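Local structure of lipolytic enzyme, G-D-S-L family (Bacteroides thetaiotaomicron, 7BR2) at residues A[135-143]-A[152-163]; A[386-395]-A[408-416]. The protein is a gut microbial serine esterase of the SGNH (GDSL) hydrolase family that metabolizes the drug diltiazem. All coordinates share one frame; numbering follows the deposited sequence.

Interaction 1 of 2, residues A[135-143]-A[152-163]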
# COMPACT_ATOMS: atom_id res chain seq x y z
N THR A 135 -10.02 5.49 -7.87
CA THR A 135 -9.84 5.15 -6.46
C THR A 135 -10.08 6.43 -5.66
O THR A 135 -9.26 7.35 -5.69
CB THR A 135 -8.46 4.57 -6.15
OG1 THR A 135 -7.48 5.62 -6.22
CG2 THR A 135 -8.10 3.53 -7.14
N GLY A 136 -11.20 6.46 -4.93
CA GLY A 136 -11.57 7.64 -4.17
C GLY A 136 -10.56 7.91 -3.08
O GLY A 136 -10.23 6.99 -2.33
N THR A 137 -10.02 9.12 -3.03
CA THR A 137 -8.94 9.42 -2.09
C THR A 137 -9.34 9.16 -0.64
O THR A 137 -10.52 9.23 -0.27
CB THR A 137 -8.50 10.88 -2.22
OG1 THR A 137 -7.55 11.17 -1.18
CG2 THR A 137 -9.68 11.82 -2.08
N SER A 138 -8.33 8.85 0.17
CA SER A 138 -8.48 8.85 1.61
C SER A 138 -9.00 10.21 2.09
O SER A 138 -8.82 11.22 1.41
CB SER A 138 -7.14 8.50 2.27
OG SER A 138 -6.10 9.33 1.79
N PRO A 139 -9.64 10.27 3.25
CA PRO A 139 -10.40 11.47 3.62
C PRO A 139 -9.60 12.49 4.41
O PRO A 139 -8.54 12.21 4.97
CB PRO A 139 -11.52 10.89 4.49
CG PRO A 139 -10.82 9.76 5.23
CD PRO A 139 -9.80 9.20 4.26
N TYR A 140 -10.13 13.71 4.43
CA TYR A 140 -9.72 14.71 5.41
C TYR A 140 -10.48 14.46 6.70
O TYR A 140 -11.72 14.51 6.72
CB TYR A 140 -9.98 16.12 4.89
CG TYR A 140 -9.60 17.21 5.88
CD1 TYR A 140 -8.28 17.60 6.04
CD2 TYR A 140 -10.56 17.82 6.68
CE1 TYR A 140 -7.93 18.59 6.95
CE2 TYR A 140 -10.22 18.81 7.60
CZ TYR A 140 -8.90 19.18 7.73
OH TYR A 140 -8.56 20.17 8.64
N ASP A 141 -9.77 14.16 7.79
CA ASP A 141 -10.41 13.75 9.03
C ASP A 141 -10.89 14.98 9.80
O ASP A 141 -10.11 15.63 10.50
CB ASP A 141 -9.46 12.94 9.89
CG ASP A 141 -10.15 12.30 11.07
OD1 ASP A 141 -11.35 12.60 11.30
OD2 ASP A 141 -9.48 11.54 11.79
N GLU A 142 -12.19 15.26 9.72
CA GLU A 142 -12.79 16.43 10.36
C GLU A 142 -13.16 16.21 11.83
O GLU A 142 -13.33 17.18 12.56
CB GLU A 142 -14.06 16.81 9.60
CG GLU A 142 -13.85 17.25 8.17
CD GLU A 142 -15.16 17.46 7.42
OE1 GLU A 142 -16.24 17.20 8.01
OE2 GLU A 142 -15.13 17.98 6.29
N THR A 143 -13.23 14.95 12.28
CA THR A 143 -13.79 14.63 13.59
C THR A 143 -12.73 14.33 14.65
O THR A 143 -13.04 14.41 15.85
CB THR A 143 -14.77 13.46 13.45
OG1 THR A 143 -14.08 12.27 13.02
CG2 THR A 143 -15.84 13.79 12.43
N PHE A 152 -10.63 22.25 8.96
CA PHE A 152 -11.24 22.92 7.82
C PHE A 152 -12.64 22.35 7.62
O PHE A 152 -12.81 21.25 7.09
CB PHE A 152 -10.36 22.77 6.57
CG PHE A 152 -8.95 23.28 6.76
CD1 PHE A 152 -8.72 24.60 7.14
CD2 PHE A 152 -7.86 22.44 6.61
CE1 PHE A 152 -7.43 25.07 7.33
CE2 PHE A 152 -6.57 22.92 6.81
CZ PHE A 152 -6.36 24.23 7.17
N LYS A 153 -13.65 23.10 8.06
CA LYS A 153 -14.99 22.55 8.23
C LYS A 153 -15.61 22.18 6.89
O LYS A 153 -15.66 22.99 5.96
CB LYS A 153 -15.88 23.55 8.98
CG LYS A 153 -15.56 23.68 10.46
CD LYS A 153 -16.51 24.60 11.21
CE LYS A 153 -16.00 26.03 11.35
NZ LYS A 153 -16.26 26.87 10.16
N LYS A 154 -16.11 20.94 6.82
CA LYS A 154 -16.84 20.40 5.68
C LYS A 154 -15.98 20.20 4.43
O LYS A 154 -16.51 20.00 3.33
CB LYS A 154 -18.09 21.23 5.38
CG LYS A 154 -19.10 21.18 6.52
CD LYS A 154 -19.57 19.73 6.62
CE LYS A 154 -20.61 19.47 7.68
NZ LYS A 154 -20.95 18.02 7.73
N LYS A 155 -14.65 20.21 4.59
CA LYS A 155 -13.75 19.99 3.46
C LYS A 155 -13.92 18.58 2.89
O LYS A 155 -13.95 18.38 1.66
CB LYS A 155 -12.32 20.27 3.93
CG LYS A 155 -11.21 19.62 3.14
CD LYS A 155 -9.84 20.08 3.63
CE LYS A 155 -8.70 19.37 2.91
NZ LYS A 155 -8.63 19.70 1.47
N ASN A 156 -14.11 17.58 3.76
CA ASN A 156 -14.29 16.24 3.25
C ASN A 156 -15.59 16.07 2.47
O ASN A 156 -15.71 15.12 1.69
CB ASN A 156 -14.26 15.20 4.37
CG ASN A 156 -13.98 13.82 3.84
OD1 ASN A 156 -13.00 13.62 3.14
ND2 ASN A 156 -14.88 12.88 4.12
N GLU A 157 -16.56 16.98 2.62
CA GLU A 157 -17.78 16.89 1.82
C GLU A 157 -17.52 17.27 0.37
O GLU A 157 -18.05 16.63 -0.55
CB GLU A 157 -18.88 17.75 2.43
CG GLU A 157 -19.13 17.48 3.92
CD GLU A 157 -19.32 16.00 4.26
OE1 GLU A 157 -20.05 15.30 3.53
OE2 GLU A 157 -18.72 15.53 5.26
N THR A 158 -16.70 18.30 0.14
CA THR A 158 -16.27 18.59 -1.23
C THR A 158 -15.45 17.43 -1.79
O THR A 158 -15.61 17.05 -2.97
CB THR A 158 -15.46 19.89 -1.24
OG1 THR A 158 -16.28 20.97 -0.77
CG2 THR A 158 -14.95 20.23 -2.64
N ILE A 159 -14.58 16.84 -0.96
CA ILE A 159 -13.84 15.66 -1.40
C ILE A 159 -14.80 14.55 -1.84
O ILE A 159 -14.66 13.98 -2.92
CB ILE A 159 -12.88 15.19 -0.30
CG1 ILE A 159 -11.75 16.20 -0.10
CG2 ILE A 159 -12.31 13.84 -0.63
CD1 ILE A 159 -10.85 15.87 1.06
N LYS A 160 -15.80 14.27 -1.01
CA LYS A 160 -16.76 13.22 -1.33
C LYS A 160 -17.54 13.53 -2.60
O LYS A 160 -17.89 12.62 -3.36
CB LYS A 160 -17.72 12.99 -0.16
CG LYS A 160 -17.13 12.14 0.96
CD LYS A 160 -17.85 12.33 2.28
CE LYS A 160 -19.27 11.78 2.23
NZ LYS A 160 -19.90 11.75 3.59
N ARG A 161 -17.84 14.81 -2.85
CA ARG A 161 -18.48 15.18 -4.12
C ARG A 161 -17.60 14.84 -5.31
O ARG A 161 -18.07 14.31 -6.33
CB ARG A 161 -18.82 16.67 -4.13
CG ARG A 161 -20.03 17.05 -3.33
CD ARG A 161 -20.33 18.53 -3.52
NE ARG A 161 -21.03 18.80 -4.78
CZ ARG A 161 -21.19 20.01 -5.29
NH1 ARG A 161 -20.69 21.07 -4.65
NH2 ARG A 161 -21.85 20.18 -6.43
N ILE A 162 -16.30 15.16 -5.21
CA ILE A 162 -15.38 14.80 -6.28
C ILE A 162 -15.35 13.28 -6.46
O ILE A 162 -15.38 12.76 -7.59
CB ILE A 162 -13.97 15.37 -5.99
CG1 ILE A 162 -14.02 16.90 -5.92
CG2 ILE A 162 -12.99 14.94 -7.07
CD1 ILE A 162 -12.74 17.55 -5.45
N ILE A 163 -15.35 12.54 -5.36
CA ILE A 163 -15.31 11.08 -5.45
C ILE A 163 -16.58 10.54 -6.11
O ILE A 163 -16.53 9.58 -6.88
CB ILE A 163 -15.08 10.47 -4.07
CG1 ILE A 163 -13.69 10.90 -3.57
CG2 ILE A 163 -15.20 8.96 -4.13
CD1 ILE A 163 -13.33 10.41 -2.20

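Interaction 2 of 2, residues A[386-395]-A[408-416]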
# COMPACT_ATOMS: atom_id res chain seq x y z
N ASN A 386 17.20 18.94 -19.14
CA ASN A 386 18.33 18.31 -18.45
C ASN A 386 19.66 18.77 -19.03
O ASN A 386 20.55 17.97 -19.31
CB ASN A 386 18.18 16.78 -18.50
CG ASN A 386 17.04 16.28 -17.63
OD1 ASN A 386 16.72 16.87 -16.61
ND2 ASN A 386 16.40 15.22 -18.06
N ASP A 387 19.79 20.09 -19.21
CA ASP A 387 20.93 20.67 -19.90
C ASP A 387 21.35 21.96 -19.19
O ASP A 387 20.85 22.30 -18.12
CB ASP A 387 20.58 20.96 -21.36
CG ASP A 387 19.35 21.85 -21.51
OD1 ASP A 387 18.85 22.41 -20.51
OD2 ASP A 387 18.90 22.04 -22.65
N ARG A 388 22.25 22.71 -19.85
CA ARG A 388 22.80 23.93 -19.25
C ARG A 388 21.73 25.00 -19.10
O ARG A 388 21.74 25.75 -18.12
CB ARG A 388 23.97 24.46 -20.09
CG ARG A 388 24.46 25.86 -19.69
CD ARG A 388 25.03 25.91 -18.26
NE ARG A 388 25.86 24.73 -17.98
CZ ARG A 388 26.37 24.42 -16.79
NH1 ARG A 388 26.17 25.20 -15.74
NH2 ARG A 388 27.09 23.32 -16.66
N LYS A 389 20.81 25.12 -20.06
CA LYS A 389 19.75 26.10 -19.87
C LYS A 389 18.83 25.71 -18.71
O LYS A 389 18.32 26.60 -18.00
CB LYS A 389 18.95 26.30 -21.16
CG LYS A 389 17.97 27.48 -21.03
CD LYS A 389 17.10 27.64 -22.28
CE LYS A 389 16.31 28.95 -22.26
NZ LYS A 389 16.49 29.67 -23.57
N ALA A 390 18.63 24.41 -18.48
CA ALA A 390 17.89 23.99 -17.29
C ALA A 390 18.60 24.44 -16.02
O ALA A 390 17.98 24.99 -15.10
CB ALA A 390 17.70 22.47 -17.29
N ILE A 391 19.92 24.19 -15.96
CA ILE A 391 20.72 24.61 -14.81
C ILE A 391 20.62 26.11 -14.60
O ILE A 391 20.51 26.59 -13.47
CB ILE A 391 22.18 24.16 -14.97
CG1 ILE A 391 22.28 22.64 -15.02
CG2 ILE A 391 23.05 24.75 -13.86
CD1 ILE A 391 23.66 22.12 -15.45
N GLU A 392 20.69 26.87 -15.70
CA GLU A 392 20.68 28.33 -15.60
C GLU A 392 19.36 28.83 -15.03
O GLU A 392 19.34 29.70 -14.15
CB GLU A 392 20.96 28.95 -16.97
CG GLU A 392 22.44 29.05 -17.28
CD GLU A 392 22.73 29.30 -18.75
OE1 GLU A 392 21.78 29.49 -19.53
OE2 GLU A 392 23.93 29.29 -19.11
N VAL A 393 18.24 28.32 -15.56
CA VAL A 393 16.94 28.80 -15.08
C VAL A 393 16.70 28.38 -13.63
O VAL A 393 16.20 29.17 -12.81
CB VAL A 393 15.82 28.32 -16.03
CG1 VAL A 393 14.46 28.51 -15.40
CG2 VAL A 393 15.91 29.08 -17.35
N MET A 394 17.08 27.16 -13.28
CA MET A 394 16.96 26.75 -11.89
C MET A 394 17.78 27.65 -10.97
O MET A 394 17.31 28.05 -9.90
CB MET A 394 17.37 25.29 -11.71
CG MET A 394 17.46 24.89 -10.24
SD MET A 394 17.96 23.19 -10.01
CE MET A 394 16.44 22.34 -10.36
N ASP A 395 19.02 27.95 -11.37
CA ASP A 395 19.84 28.84 -10.56
C ASP A 395 19.21 30.22 -10.44
O ASP A 395 19.29 30.85 -9.38
CB ASP A 395 21.24 28.96 -11.17
CG ASP A 395 22.08 27.72 -10.95
OD1 ASP A 395 21.71 26.89 -10.09
OD2 ASP A 395 23.13 27.60 -11.61
N ARG A 408 17.82 21.18 -5.39
CA ARG A 408 18.84 21.45 -6.40
C ARG A 408 19.94 20.39 -6.39
O ARG A 408 20.46 20.02 -7.45
CB ARG A 408 19.46 22.84 -6.22
CG ARG A 408 20.58 23.06 -7.25
CD ARG A 408 20.99 24.52 -7.40
NE ARG A 408 21.20 25.16 -6.11
CZ ARG A 408 21.65 26.41 -5.98
NH1 ARG A 408 21.92 27.13 -7.07
NH2 ARG A 408 21.82 26.94 -4.77
N ASP A 409 20.37 19.93 -5.22
CA ASP A 409 21.41 18.90 -5.17
C ASP A 409 20.91 17.61 -5.83
O ASP A 409 21.56 17.02 -6.73
CB ASP A 409 21.82 18.67 -3.72
CG ASP A 409 22.96 17.68 -3.58
OD1 ASP A 409 23.94 17.81 -4.34
OD2 ASP A 409 22.88 16.77 -2.73
N LEU A 410 19.71 17.17 -5.43
CA LEU A 410 19.11 16.00 -6.03
C LEU A 410 18.96 16.18 -7.54
O LEU A 410 19.25 15.26 -8.30
CB LEU A 410 17.76 15.68 -5.38
CG LEU A 410 17.03 14.43 -5.90
CD1 LEU A 410 16.34 13.69 -4.75
CD2 LEU A 410 16.02 14.75 -7.02
N TYR A 411 18.53 17.37 -7.98
CA TYR A 411 18.35 17.54 -9.42
C TYR A 411 19.69 17.50 -10.16
O TYR A 411 19.76 17.00 -11.29
CB TYR A 411 17.61 18.83 -9.76
CG TYR A 411 17.49 19.00 -11.26
CD1 TYR A 411 16.57 18.26 -11.98
CD2 TYR A 411 18.34 19.86 -11.96
CE1 TYR A 411 16.48 18.38 -13.36
CE2 TYR A 411 18.24 20.00 -13.35
CZ TYR A 411 17.32 19.25 -14.04
OH TYR A 411 17.22 19.37 -15.41
N SER A 412 20.75 18.04 -9.55
CA SER A 412 22.06 18.03 -10.18
C SER A 412 22.57 16.61 -10.36
O SER A 412 23.34 16.33 -11.29
CB SER A 412 23.06 18.89 -9.37
OG SER A 412 23.54 18.25 -8.21
N LYS A 413 22.12 15.69 -9.50
CA LYS A 413 22.41 14.28 -9.76
C LYS A 413 21.43 13.66 -10.77
O LYS A 413 21.84 13.02 -11.75
CB LYS A 413 22.37 13.49 -8.45
CG LYS A 413 23.13 14.15 -7.31
CD LYS A 413 22.90 13.42 -5.98
CE LYS A 413 23.24 14.29 -4.77
NZ LYS A 413 22.47 13.86 -3.54
N MET A 414 20.13 13.82 -10.56
CA MET A 414 19.17 13.04 -11.33
C MET A 414 18.95 13.57 -12.74
O MET A 414 18.35 12.87 -13.56
CB MET A 414 17.84 12.97 -10.57
CG MET A 414 17.91 12.12 -9.32
SD MET A 414 18.11 10.33 -9.69
CE MET A 414 16.39 9.89 -9.98
N MET A 415 19.44 14.78 -13.06
CA MET A 415 19.33 15.28 -14.43
C MET A 415 20.14 14.45 -15.42
O MET A 415 19.89 14.53 -16.62
CB MET A 415 19.77 16.75 -14.49
CG MET A 415 21.30 16.93 -14.31
SD MET A 415 21.87 18.63 -14.46
CE MET A 415 21.51 18.98 -16.17
N PHE A 416 21.12 13.67 -14.96
CA PHE A 416 21.91 12.86 -15.88
C PHE A 416 21.20 11.55 -16.20
O PHE A 416 20.90 10.76 -15.30
CB PHE A 416 23.30 12.56 -15.32
CG PHE A 416 24.17 13.77 -15.19
CD1 PHE A 416 24.75 14.35 -16.32
CD2 PHE A 416 24.39 14.35 -13.95
CE1 PHE A 416 25.57 15.49 -16.19
CE2 PHE A 416 25.20 15.49 -13.81
CZ PHE A 416 25.79 16.05 -14.93
O HOH W 1 14.95 19.84 -17.32

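Interaction 1 of 2, residues A[135-143]-A[152-163]
Tyr140 and Asn156 lie at the middle of a buried strand-loop-helix contact in the SGNH hydrolase domain. The loop that leaves strand 131-136 runs along the first turns of helix 155-173. Asn156 OD1 accepts from Tyr140 N at 3.1 Å, with the donor 55° out of the carbonyl plane. Its ND2 is held by Asn181. Tyr140 CG is anti to the backbone N (chi1 179°), which sends the ring back past the start of the helix. There Phe152 N gives its hydrogen to Tyr140 OH in a nearly straight bond of 3.0 Å (171°). The aliphatic chain of Lys155 crosses one face of the ring, and its CD sits 3.7 Å from the ring centroid, a CH-pi contact. The NZ of Lys155 goes on to Ser92, Met89 O and Gly93 O. Tyr140 also touches Arg205 and Ile206, near the probable Ser-His-Asp triad but not in contact with it. Glu142 reaches the helix start with an extended chain, and its OE2 accepts from Asn156 N at 2.8 Å. Further along, the contact is apolar. Thr137 CG2 meets Ile159 CG2 at 3.6 Å, and Ile163 CD1 packs on the backbone of Gly136 and Thr137. The two segments belong to the beta-alpha-beta unit that continues into strand 176-179. Helix 181-194 adjoins the loop through Pro139 and Asn181, and helix 102-125 meets the helix at Ile162.

Interaction 2 of 2, residues A[386-395]-A[408-416]
Tyr411 OH lies 2.8 Å from Asn386 OD1, a weak hydrogen bond, and 3.0 Å from a water. That water accepts from Asn386 N, so the hydroxyl is tied to both the side chain and the backbone of one residue. Asn386 ND2 turns to Tyr369 OH. Ala390 CB also packs against the hydroxyl. At the other end of the ring comes Met394. Its chain is extended as far as SD and bends there (chi3 -78°), which puts CE 3.5 Å from Tyr411 CD2. SD stands oblique to the ring, a Met-aromatic contact, and also touches Arg408 CG. Helices 388-395 and 408-414 form an antiparallel pair. Their axes run at 178° and come no closer than 11.8 Å, so long side chains bridge the gap. Both Met394 and Tyr411 also meet Phe377 of the long helix 344-377. Asp387 caps the first helix, its OD1 accepting from Ala390 N. Close to this N-terminus, Met415 CE lies 3.4 Å from Asn386 O and 3.9 Å from Ile391 CD1, while Met415 CB lies over one face of the Tyr411 ring, toward its rim. At the far end, Arg408 NH1 makes a salt bridge of 3.0 Å to Asp395 OD1. The oxygen lies in the guanidinium plane, but the nitrogen approaches from above the carboxylate plane, 51° out of it.

The two contacts share no element and do not touch. Their centres are about 37 Å apart, and their nearest atoms about 24 Å. Interaction 1 is mostly buried and joins a strand and its loop to the following helix within the SGNH domain. Interaction 2 lies farther from the centre of the chain, is only partly buried, and pairs two short helices beside helix 344-377. Each contains a tyrosine whose hydroxyl is held across the contact. In 135-143/152-163 the partner is a backbone N-H, and much of the polar chemistry meets backbone near the helix start. In 386-395/408-416 a side-chain amide and a water take that place, with methionines and a salt bridge between side chains.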